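Long-range contacts in xyloglucanase (Paenibacillus pabuli, PDB 2JEP), which hydrolyses the plant cell-wall polysaccharide xyloglucan, probably by cutting within its beta-1,4-glucan backbone, as a family 5 glycoside hydrolase: residues A[324-329]-A[338-343]; A[58-63]-A[93-98]; A[219-224]-A[256-261]; A[152-157]-A[199-204]. All blocks are in the same frame, centred on the assembly; numbering follows the deposited sequence. Where two conformers were deposited one is given.

Contact 1: residues A[324-329]-A[338-343]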
# COMPACT_ATOMS: atom_id res chain seq x y z
N PHE A 324 2.59 6.25 -3.23
CA PHE A 324 3.53 7.26 -3.67
C PHE A 324 2.80 8.61 -3.54
O PHE A 324 1.57 8.66 -3.54
CB PHE A 324 4.00 7.05 -5.11
CG PHE A 324 2.95 7.38 -6.15
CD1 PHE A 324 2.03 6.45 -6.53
CD2 PHE A 324 2.92 8.62 -6.77
CE1 PHE A 324 1.05 6.76 -7.45
CE2 PHE A 324 1.96 8.92 -7.70
CZ PHE A 324 1.02 8.01 -8.04
N GLY A 325 3.56 9.71 -3.53
CA GLY A 325 2.98 11.03 -3.51
C GLY A 325 3.91 12.04 -2.87
O GLY A 325 5.00 11.69 -2.37
N SER A 326 3.47 13.30 -2.86
CA SER A 326 4.24 14.39 -2.29
C SER A 326 3.35 15.34 -1.50
O SER A 326 2.20 15.60 -1.89
CB SER A 326 5.05 15.12 -3.36
OG SER A 326 4.23 15.67 -4.37
N ILE A 327 3.89 15.84 -0.40
CA ILE A 327 3.11 16.68 0.48
C ILE A 327 2.97 18.13 -0.01
O ILE A 327 3.86 18.67 -0.69
CB ILE A 327 3.66 16.69 1.93
CG1 ILE A 327 5.09 17.29 2.03
CG2 ILE A 327 3.57 15.28 2.50
CD1 ILE A 327 5.56 17.46 3.42
N ASP A 328 1.87 18.76 0.39
CA ASP A 328 1.54 20.12 -0.04
C ASP A 328 2.44 21.14 0.63
O ASP A 328 2.34 21.37 1.84
CB ASP A 328 0.08 20.39 0.28
CG ASP A 328 -0.44 21.73 -0.22
OD1 ASP A 328 0.39 22.64 -0.45
OD2 ASP A 328 -1.69 21.84 -0.34
N LYS A 329 3.31 21.75 -0.17
CA LYS A 329 4.26 22.78 0.29
C LYS A 329 3.94 24.14 -0.33
O LYS A 329 4.82 25.00 -0.40
CB LYS A 329 5.72 22.36 0.03
CG LYS A 329 6.12 21.13 0.82
CD LYS A 329 7.58 20.81 0.67
CE LYS A 329 7.96 19.55 1.38
NZ LYS A 329 9.46 19.43 1.53
N VAL A 338 2.89 22.68 -9.16
CA VAL A 338 3.45 22.32 -10.45
C VAL A 338 4.29 21.07 -10.30
O VAL A 338 4.22 20.15 -11.14
CB VAL A 338 4.34 23.48 -11.02
CG1 VAL A 338 5.05 23.07 -12.30
CG2 VAL A 338 3.48 24.76 -11.24
N TYR A 339 5.08 21.01 -9.24
CA TYR A 339 5.99 19.89 -9.02
C TYR A 339 5.34 18.66 -8.43
O TYR A 339 5.75 17.55 -8.73
CB TYR A 339 7.26 20.35 -8.23
CG TYR A 339 7.80 21.57 -8.93
CD1 TYR A 339 8.28 21.46 -10.23
CD2 TYR A 339 7.59 22.83 -8.41
CE1 TYR A 339 8.61 22.56 -10.97
CE2 TYR A 339 7.95 23.96 -9.14
CZ TYR A 339 8.43 23.81 -10.43
OH TYR A 339 8.74 24.90 -11.22
N ARG A 340 4.31 18.86 -7.60
CA ARG A 340 3.54 17.71 -7.15
C ARG A 340 2.89 17.00 -8.33
O ARG A 340 2.86 15.78 -8.40
CB ARG A 340 2.52 18.12 -6.09
CG ARG A 340 3.19 18.73 -4.85
CD ARG A 340 2.40 18.49 -3.57
NE ARG A 340 1.09 19.09 -3.66
CZ ARG A 340 -0.00 18.68 -2.99
NH1 ARG A 340 -0.01 17.61 -2.19
NH2 ARG A 340 -1.11 19.36 -3.15
N ALA A 341 2.36 17.78 -9.26
CA ALA A 341 1.82 17.22 -10.48
C ALA A 341 2.91 16.53 -11.29
O ALA A 341 2.73 15.40 -11.74
CB ALA A 341 1.11 18.30 -11.30
N ALA A 342 4.04 17.22 -11.52
CA ALA A 342 5.12 16.63 -12.33
C ALA A 342 5.61 15.32 -11.73
O ALA A 342 5.86 14.35 -12.45
CB ALA A 342 6.28 17.62 -12.50
N TYR A 343 5.77 15.30 -10.41
CA TYR A 343 6.23 14.09 -9.70
C TYR A 343 5.20 12.98 -9.84
O TYR A 343 5.54 11.85 -10.16
CB TYR A 343 6.42 14.42 -8.23
CG TYR A 343 6.97 13.34 -7.35
CD1 TYR A 343 8.26 12.93 -7.47
CD2 TYR A 343 6.21 12.76 -6.38
CE1 TYR A 343 8.81 12.00 -6.64
CE2 TYR A 343 6.73 11.79 -5.55
CZ TYR A 343 8.04 11.41 -5.67
OH TYR A 343 8.52 10.45 -4.80
O HOH W 1 2.80 14.06 -6.13

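Contact 2: residues A[58-63]-A[93-98]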
# COMPACT_ATOMS: atom_id res chain seq x y z
N GLY A 58 -4.15 2.38 20.86
CA GLY A 58 -4.39 1.01 20.54
C GLY A 58 -5.72 0.59 19.93
O GLY A 58 -5.85 -0.56 19.54
N THR A 59 -6.70 1.49 19.82
CA THR A 59 -8.00 1.10 19.26
C THR A 59 -8.24 1.74 17.90
O THR A 59 -8.23 2.97 17.79
CB THR A 59 -9.19 1.43 20.18
OG1 THR A 59 -9.05 0.68 21.41
CG2 THR A 59 -10.50 1.04 19.52
N PRO A 60 -8.40 0.92 16.86
CA PRO A 60 -8.66 1.51 15.55
C PRO A 60 -9.98 2.28 15.53
O PRO A 60 -10.93 1.92 16.21
CB PRO A 60 -8.76 0.30 14.63
CG PRO A 60 -8.14 -0.82 15.35
CD PRO A 60 -8.33 -0.55 16.79
N ASN A 61 -10.03 3.34 14.74
CA ASN A 61 -11.23 4.16 14.62
C ASN A 61 -11.01 5.03 13.41
O ASN A 61 -10.04 5.79 13.36
CB ASN A 61 -11.41 4.97 15.91
CG ASN A 61 -12.59 5.91 15.88
OD1 ASN A 61 -12.89 6.51 14.85
ND2 ASN A 61 -13.26 6.06 17.01
N GLU A 62 -11.87 4.86 12.41
CA GLU A 62 -11.63 5.49 11.13
C GLU A 62 -11.73 7.01 11.13
O GLU A 62 -11.32 7.64 10.15
CB GLU A 62 -12.55 4.91 10.04
CG GLU A 62 -13.98 5.37 10.10
CD GLU A 62 -14.88 4.52 9.30
OE1 GLU A 62 -15.29 3.43 9.80
OE2 GLU A 62 -15.18 4.91 8.15
N THR A 63 -12.22 7.60 12.23
CA THR A 63 -12.26 9.04 12.37
C THR A 63 -11.16 9.60 13.25
O THR A 63 -11.11 10.81 13.47
CB THR A 63 -13.59 9.50 12.94
OG1 THR A 63 -13.75 9.00 14.29
CG2 THR A 63 -14.75 9.07 12.04
N LEU A 93 -5.04 -4.20 15.90
CA LEU A 93 -4.55 -3.73 17.20
C LEU A 93 -5.42 -4.31 18.34
O LEU A 93 -5.62 -5.53 18.40
CB LEU A 93 -4.42 -2.20 17.20
CG LEU A 93 -3.48 -1.60 16.15
CD1 LEU A 93 -3.65 -0.09 16.05
CD2 LEU A 93 -2.06 -1.96 16.46
N ASN A 94 -5.97 -3.46 19.21
CA ASN A 94 -6.64 -4.02 20.38
C ASN A 94 -8.04 -4.58 20.04
O ASN A 94 -8.70 -5.14 20.92
CB ASN A 94 -6.61 -3.04 21.58
CG ASN A 94 -5.17 -2.75 22.13
OD1 ASN A 94 -4.21 -3.50 21.92
ND2 ASN A 94 -5.06 -1.65 22.89
N ASN A 95 -8.47 -4.49 18.78
CA ASN A 95 -9.65 -5.22 18.34
C ASN A 95 -9.38 -6.71 18.12
O ASN A 95 -10.30 -7.43 17.76
CB ASN A 95 -10.27 -4.60 17.09
CG ASN A 95 -10.91 -3.27 17.37
OD1 ASN A 95 -11.02 -2.85 18.53
ND2 ASN A 95 -11.41 -2.63 16.32
N ILE A 96 -8.14 -7.15 18.34
CA ILE A 96 -7.81 -8.57 18.36
C ILE A 96 -7.86 -8.99 19.82
O ILE A 96 -7.18 -8.40 20.66
CB ILE A 96 -6.41 -8.85 17.81
CG1 ILE A 96 -6.25 -8.26 16.40
CG2 ILE A 96 -6.17 -10.35 17.81
CD1 ILE A 96 -4.81 -8.14 15.98
N GLY A 97 -8.63 -10.03 20.10
CA GLY A 97 -8.77 -10.53 21.47
C GLY A 97 -7.58 -11.36 21.94
O GLY A 97 -6.53 -11.45 21.29
N SER A 98 -7.77 -11.99 23.08
CA SER A 98 -6.65 -12.65 23.75
C SER A 98 -6.34 -13.99 23.11
O SER A 98 -7.16 -14.58 22.40
CB SER A 98 -7.00 -12.85 25.23
OG SER A 98 -8.10 -13.70 25.30
O HOH W 2 -7.09 0.11 22.99
O HOH W 3 -12.79 -0.26 15.92

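Contact 3: residues A[219-224]-A[256-261]. With EDO (1,2-ethanediol), chain D.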
# COMPACT_ATOMS: atom_id res chain seq x y z
N ALA A 219 -7.36 -19.02 -4.71
CA ALA A 219 -7.03 -18.58 -6.06
C ALA A 219 -6.70 -17.11 -6.21
O ALA A 219 -6.13 -16.72 -7.22
CB ALA A 219 -8.19 -18.93 -7.01
N ARG A 220 -7.06 -16.28 -5.23
CA ARG A 220 -6.95 -14.84 -5.42
C ARG A 220 -5.50 -14.35 -5.41
O ARG A 220 -4.59 -15.05 -4.96
CB ARG A 220 -7.80 -14.09 -4.41
CG ARG A 220 -7.18 -13.93 -3.05
CD ARG A 220 -8.00 -13.01 -2.13
NE ARG A 220 -9.28 -13.61 -1.78
CZ ARG A 220 -10.44 -13.38 -2.38
NH1 ARG A 220 -10.58 -12.50 -3.35
NH2 ARG A 220 -11.49 -14.09 -2.01
N TRP A 221 -5.30 -13.13 -5.89
CA TRP A 221 -4.00 -12.50 -5.81
C TRP A 221 -3.69 -12.05 -4.38
O TRP A 221 -4.54 -11.49 -3.68
CB TRP A 221 -3.95 -11.30 -6.74
CG TRP A 221 -3.99 -11.68 -8.17
CD1 TRP A 221 -5.09 -11.80 -8.98
CD2 TRP A 221 -2.86 -11.98 -8.99
NE1 TRP A 221 -4.71 -12.18 -10.24
CE2 TRP A 221 -3.34 -12.30 -10.27
CE3 TRP A 221 -1.50 -12.06 -8.75
CZ2 TRP A 221 -2.49 -12.64 -11.33
CZ3 TRP A 221 -0.66 -12.42 -9.80
CH2 TRP A 221 -1.16 -12.70 -11.07
N LEU A 222 -2.44 -12.29 -3.98
CA LEU A 222 -1.94 -11.92 -2.66
C LEU A 222 -0.70 -11.07 -2.83
O LEU A 222 0.21 -11.43 -3.57
CB LEU A 222 -1.57 -13.18 -1.89
CG LEU A 222 -2.68 -14.23 -1.71
CD1 LEU A 222 -2.15 -15.44 -0.94
CD2 LEU A 222 -3.89 -13.65 -1.05
N LEU A 223 -0.68 -9.92 -2.14
CA LEU A 223 0.37 -8.92 -2.27
C LEU A 223 1.26 -8.97 -1.02
O LEU A 223 0.74 -8.93 0.09
CB LEU A 223 -0.28 -7.54 -2.40
CG LEU A 223 0.59 -6.29 -2.46
CD1 LEU A 223 1.49 -6.34 -3.69
CD2 LEU A 223 -0.23 -5.03 -2.46
N VAL A 224 2.58 -9.07 -1.23
CA VAL A 224 3.54 -9.17 -0.14
C VAL A 224 4.67 -8.16 -0.35
O VAL A 224 5.13 -7.98 -1.48
CB VAL A 224 4.12 -10.61 0.02
CG1 VAL A 224 2.98 -11.58 0.30
CG2 VAL A 224 4.94 -11.05 -1.18
N GLN A 256 2.36 -19.95 -13.69
CA GLN A 256 1.94 -18.59 -13.29
C GLN A 256 2.02 -18.40 -11.81
O GLN A 256 2.09 -19.37 -11.05
CB GLN A 256 0.51 -18.30 -13.73
CG GLN A 256 0.36 -18.20 -15.25
CD GLN A 256 -1.03 -17.85 -15.69
OE1 GLN A 256 -1.88 -17.46 -14.89
NE2 GLN A 256 -1.29 -18.03 -16.98
N LYS A 257 2.09 -17.12 -11.41
CA LYS A 257 2.05 -16.72 -10.01
C LYS A 257 0.69 -16.16 -9.66
O LYS A 257 -0.01 -15.62 -10.52
CB LYS A 257 3.10 -15.64 -9.72
CG LYS A 257 4.47 -15.87 -10.33
CD LYS A 257 5.10 -17.14 -9.84
CE LYS A 257 6.52 -17.32 -10.38
NZ LYS A 257 6.54 -17.69 -11.83
N ARG A 258 0.31 -16.28 -8.38
CA ARG A 258 -0.81 -15.47 -7.86
C ARG A 258 -0.34 -14.69 -6.64
O ARG A 258 -1.08 -14.47 -5.66
CB ARG A 258 -2.05 -16.31 -7.54
CG ARG A 258 -2.82 -16.75 -8.80
CD ARG A 258 -3.45 -15.57 -9.52
NE ARG A 258 -4.24 -15.98 -10.68
CZ ARG A 258 -3.71 -16.27 -11.87
NH1 ARG A 258 -2.41 -16.17 -12.12
NH2 ARG A 258 -4.51 -16.67 -12.84
N ILE A 259 0.93 -14.26 -6.73
CA ILE A 259 1.53 -13.39 -5.72
C ILE A 259 2.07 -12.16 -6.43
O ILE A 259 2.60 -12.25 -7.53
CB ILE A 259 2.63 -14.11 -4.93
CG1 ILE A 259 2.02 -15.27 -4.14
CG2 ILE A 259 3.36 -13.13 -3.98
CD1 ILE A 259 3.03 -16.16 -3.52
N MET A 260 1.84 -11.00 -5.81
CA MET A 260 2.33 -9.70 -6.28
C MET A 260 3.29 -9.16 -5.23
O MET A 260 3.18 -9.51 -4.05
CB MET A 260 1.19 -8.69 -6.40
CG MET A 260 -0.03 -9.15 -7.11
SD MET A 260 -1.33 -7.91 -7.01
CE MET A 260 -2.34 -8.31 -8.47
N ILE A 261 4.19 -8.26 -5.64
CA ILE A 261 5.20 -7.69 -4.75
C ILE A 261 4.94 -6.20 -4.54
O ILE A 261 4.71 -5.46 -5.49
CB ILE A 261 6.62 -7.87 -5.31
CG1 ILE A 261 6.88 -9.34 -5.72
CG2 ILE A 261 7.67 -7.43 -4.31
CD1 ILE A 261 6.70 -10.37 -4.59
C1 EDO D . -7.45 -19.18 -11.91
O1 EDO D . -8.06 -18.86 -10.64
C2 EDO D . -8.13 -18.33 -12.99
O2 EDO D . -7.60 -16.99 -12.97
O HOH W 4 -6.99 -16.42 -9.75

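Contact 4: residues A[152-157]-A[199-204]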
# COMPACT_ATOMS: atom_id res chain seq x y z
N ALA A 152 4.38 -16.40 19.54
CA ALA A 152 3.08 -15.78 19.76
C ALA A 152 2.76 -14.84 18.61
O ALA A 152 1.62 -14.77 18.18
CB ALA A 152 3.04 -15.04 21.10
N ILE A 153 3.74 -14.06 18.14
CA ILE A 153 3.47 -13.16 17.00
C ILE A 153 2.95 -13.96 15.80
O ILE A 153 1.96 -13.59 15.16
CB ILE A 153 4.71 -12.36 16.62
CG1 ILE A 153 5.08 -11.37 17.75
CG2 ILE A 153 4.51 -11.64 15.29
CD1 ILE A 153 6.50 -10.75 17.58
N LYS A 154 3.64 -15.05 15.47
CA LYS A 154 3.28 -15.84 14.31
C LYS A 154 1.94 -16.53 14.45
O LYS A 154 1.19 -16.61 13.47
CB LYS A 154 4.37 -16.87 14.02
CG LYS A 154 5.64 -16.23 13.48
CD LYS A 154 6.76 -17.26 13.39
CE LYS A 154 7.99 -16.69 12.75
NZ LYS A 154 9.05 -17.74 12.61
N GLU A 155 1.63 -17.01 15.66
CA GLU A 155 0.34 -17.63 15.86
C GLU A 155 -0.80 -16.62 15.81
O GLU A 155 -1.83 -16.88 15.23
CB GLU A 155 0.34 -18.39 17.19
CG GLU A 155 -0.96 -19.10 17.55
CD GLU A 155 -1.34 -20.25 16.67
OE1 GLU A 155 -0.46 -20.79 15.96
OE2 GLU A 155 -2.56 -20.63 16.72
N LYS A 156 -0.61 -15.47 16.43
CA LYS A 156 -1.59 -14.40 16.38
C LYS A 156 -1.83 -13.99 14.94
O LYS A 156 -2.97 -13.82 14.50
CB LYS A 156 -1.09 -13.23 17.21
CG LYS A 156 -2.04 -12.03 17.31
CD LYS A 156 -1.54 -11.05 18.37
CE LYS A 156 -2.38 -9.80 18.49
NZ LYS A 156 -1.93 -8.99 19.67
N TYR A 157 -0.75 -13.79 14.20
CA TYR A 157 -0.86 -13.41 12.79
C TYR A 157 -1.64 -14.43 11.96
O TYR A 157 -2.52 -14.08 11.17
CB TYR A 157 0.56 -13.19 12.26
CG TYR A 157 0.66 -12.69 10.84
CD1 TYR A 157 0.31 -11.39 10.52
CD2 TYR A 157 1.17 -13.50 9.83
CE1 TYR A 157 0.49 -10.89 9.24
CE2 TYR A 157 1.33 -13.02 8.55
CZ TYR A 157 1.00 -11.71 8.24
OH TYR A 157 1.16 -11.26 6.95
N LEU A 199 10.32 -11.59 8.74
CA LEU A 199 9.44 -10.97 7.74
C LEU A 199 9.02 -12.00 6.69
O LEU A 199 7.85 -12.13 6.35
CB LEU A 199 10.17 -9.77 7.09
CG LEU A 199 9.38 -8.87 6.15
CD1 LEU A 199 10.10 -7.54 6.00
CD2 LEU A 199 9.15 -9.51 4.78
N ASN A 200 10.00 -12.73 6.16
CA ASN A 200 9.71 -13.75 5.15
C ASN A 200 8.79 -14.82 5.71
O ASN A 200 7.90 -15.33 5.02
CB ASN A 200 11.00 -14.39 4.63
CG ASN A 200 11.90 -13.44 3.85
OD1 ASN A 200 11.42 -12.60 3.07
ND2 ASN A 200 13.22 -13.63 3.99
N ALA A 201 8.99 -15.16 6.98
CA ALA A 201 8.13 -16.15 7.64
C ALA A 201 6.70 -15.65 7.70
O ALA A 201 5.77 -16.42 7.48
CB ALA A 201 8.66 -16.51 9.02
N TYR A 202 6.50 -14.37 8.03
CA TYR A 202 5.14 -13.82 8.05
C TYR A 202 4.52 -13.95 6.66
O TYR A 202 3.38 -14.38 6.52
CB TYR A 202 5.11 -12.35 8.52
CG TYR A 202 5.77 -12.04 9.84
CD1 TYR A 202 5.97 -13.00 10.82
CD2 TYR A 202 6.19 -10.74 10.12
CE1 TYR A 202 6.61 -12.70 11.99
CE2 TYR A 202 6.84 -10.42 11.30
CZ TYR A 202 7.06 -11.40 12.24
OH TYR A 202 7.72 -11.08 13.39
N ASN A 203 5.26 -13.57 5.62
CA ASN A 203 4.67 -13.67 4.28
C ASN A 203 4.27 -15.11 3.96
O ASN A 203 3.22 -15.33 3.37
CB ASN A 203 5.62 -13.14 3.20
CG ASN A 203 5.63 -11.62 3.10
OD1 ASN A 203 4.65 -10.97 3.42
ND2 ASN A 203 6.74 -11.06 2.60
N GLN A 204 5.11 -16.06 4.35
CA GLN A 204 4.80 -17.49 4.07
C GLN A 204 3.58 -17.97 4.83
O GLN A 204 2.72 -18.66 4.30
CB GLN A 204 6.02 -18.35 4.38
CG GLN A 204 5.84 -19.79 3.89
CD GLN A 204 5.73 -19.84 2.38
OE1 GLN A 204 6.72 -19.56 1.68
NE2 GLN A 204 4.54 -20.13 1.86

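Contact 1: residues A[324-329]-A[338-343]
In the loop that follows the seventh strand of the barrel, 319-324, Ser326 and Asp328 lean on Arg340 in the first turns of the next helix, 336-353. The arginine is the main link. Its CG passes close to Ser326 OG, at 3.3 Å. CD lies close to the carbonyl oxygens of Ser326 and Ile327, and a bend at chi3 (-61°) turns CZ aside, so that the chain runs on alongside the loop. NH1 then donates to the carbonyl O of Ser326 at 3.0 Å, with a nearly straight N-H...O angle of 166°; the oxygen lies at the edge of the guanidinium, in its plane. One face of the same group is occupied by Asp328, whose CA sits above it toward the rim. Carboxylate and guanidinium are stacked, 26° apart, which explains why the salt bridge from Asp328 OD2 to Arg340 NH2 is long, at 3.8 Å, and rests on charge alone with no N-H aimed at the oxygen. Better-directed bonds tie Asp328 OD1 to Thr330 and Arg340 NE to Asn337.

Here a beta-to-alpha loop of a (beta/alpha)8 barrel is fastened to its own helix; in family 5 such loops surround the substrate cleft. Replacing Arg340 by an alanine would probably leave the Ser326 carbonyl without this donor and the Asp328 charge without its nearby positive partner.

A water gives the serine a second link, 2.8 Å from Ser326 OG and donating to Arg340 O. Farther along the helix, Tyr343 sets CE2 3.6 Å from Gly325 O, a buried oxygen with no polar partner, while its own hydroxyl bonds to Ser267 O.

Contact 2: residues A[58-63]-A[93-98]
Leu93 meets Gly58 first, its CB lying 3.2 Å from the carbonyl O of Gly58 and beside the CD of Pro60. Its own backbone N is engaged by Asp133, and its O receives Ile96 N, closing the short 3-10 turn at Asn94 and Asn95. This turn belongs to the loop after barrel strand 85-88, whereas Gly58, Thr59 and Pro60 lie in and beside the small antiparallel hairpin formed by strands 55-56 and 59-60.

At Asn94 the backbone does the binding: its N donates to Gly58 O at 2.9 Å, nearly along the C=O axis, with an N-H...O angle of 158°. The side chain was modelled in two conformers. In the one described, ND2 donates to a water 2.7 Å away that is also bonded to Thr59 OG1, a bridge to be taken with caution.

Asn95, likewise modelled twice, reaches tip to tip toward Pro60, with ND2 3.7 Å from Pro60 CD. In this conformer ND2 also donates to a water that in turn donates to Pro60 O. Trp108 of helix 106-120 packs on both Pro60 and Asn95 and so backs the join.

One direct backbone bond joins the hairpin to the loop; the water bridges from the asparagine amides, each described for one conformer, are less certain, and the alternate positions suggest that they do not hold these side chains firmly.

Contact 3: residues A[219-224]-A[256-261]
Parallel strand pairing between Leu222-Val224 and Ile259-Ile261 joins the fifth and sixth strands of the barrel, and just before it, where the strands begin, Trp221 packs between Arg258 and Met260. The ladder is made by three backbone bonds: Leu222 N to Arg258 O at 3.1 Å, Met260 N to Leu222 O at 2.8 Å and Val224 N to Met260 O at 2.9 Å. Leu223 and Met260 share one face of the sheet, with Leu223 CD1 3.6 Å from Met260 CB. On the other face Val224 CG2 touches Ile261 CD1, and helix 193-211 lies over Leu222 and Val224.

Trp221 is gripped on both faces. Arg258 CD forms a CH-pi contact 3.6 Å from the centroid of the six-membered ring, 20° off its normal, and the guanidinium continues over the indole only 12° from parallel. Against the opposite face, offset toward the rim, comes Met260 CE, 3.7 Å from Trp221 CD2. Hydrogen bonds hold the arginine's end: NH1 donates to Gln256 OE1 at 3.1 Å, NE to a water that also donates to Ala219 O, and NH2 to a 1,2-ethanediol probably left from crystallisation. An alanine in place of Trp221 would probably open a gap between Arg258 CD and Met260 CE and leave the guanidinium without the surface on which it lies. Residues Ile38 and Met42 of the N-terminal helix 35-42 also pack against Met260.

Two neighbouring parallel strands linked by a beta-alpha-beta crossover, here through helix 231-235, are the repeating element of the TIM barrel.

Contact 4: residues A[152-157]-A[199-204]
Tyr202 and Tyr157 form the centre of this helix-to-helix contact, with Ile153, Lys154 and Ala201 around them. Tyr157 carries CG anti to its backbone N (chi1 -176°), and its ring points an edge at the neighbouring helix: CE2 is 3.2 Å from the carbonyl O of Tyr202, which lies near the ring plane. The same CE2 rests 3.8 Å from Tyr202 CB. Between the two rings the relation is oblique, with centroids 5.8 Å apart and planes at 49°. At its far end Tyr157 OH bonds to Ser179 O, beyond barrel strand 175-178.

The segments belong to helices 150-167 and 193-211, successive helices in the outer layer of the (beta/alpha)8 barrel, with strand 175-178 between them in the chain. The axes of segments 152-157 and 199-204 come within 10.5 Å and lie 25° from parallel, running in nearly the same direction, as neighbouring helices of such a barrel do.

Tyr202 holds CG anti to its carbonyl carbon, beside the backbone N, and its ring runs back toward the start of helix 150-167. There Ile153 CG2 comes within 3.8 Å of Tyr202 OH, and the hydroxyl is bonded to Gln150 OE1, with a weak bond to Leu144 O besides. The Lys154 side chain runs at about a right angle to that of Tyr202, and its CG meets the ring edge, 4.0 Å from Tyr202 CE1. The chain, extended beyond CG, continues past the aromatic group until CE lies 3.8 Å from Ala201 CB.

All four contacts belong to one (beta/alpha)8 barrel, at different depths. Contact 3, a ladder of backbone bonds filled in by apolar side chains, lies deepest; contact 4, only partly buried, joins two outer helices mainly by aromatic and aliphatic packing. Helix 193-211 links them, since Asn203 touches Val224. Contacts 1 and 2 both fix loops that leave barrel strands, and both use water. The first, largely buried, adds a charged arginine; the second, with Thr59 and Asn94 exposed at its edge, has one direct backbone bond. Contacts 2 and 4 meet where Ile96 packs on Lys156. Contact 1 stands apart, on the opposite side of the chain's centre from contacts 3 and 4.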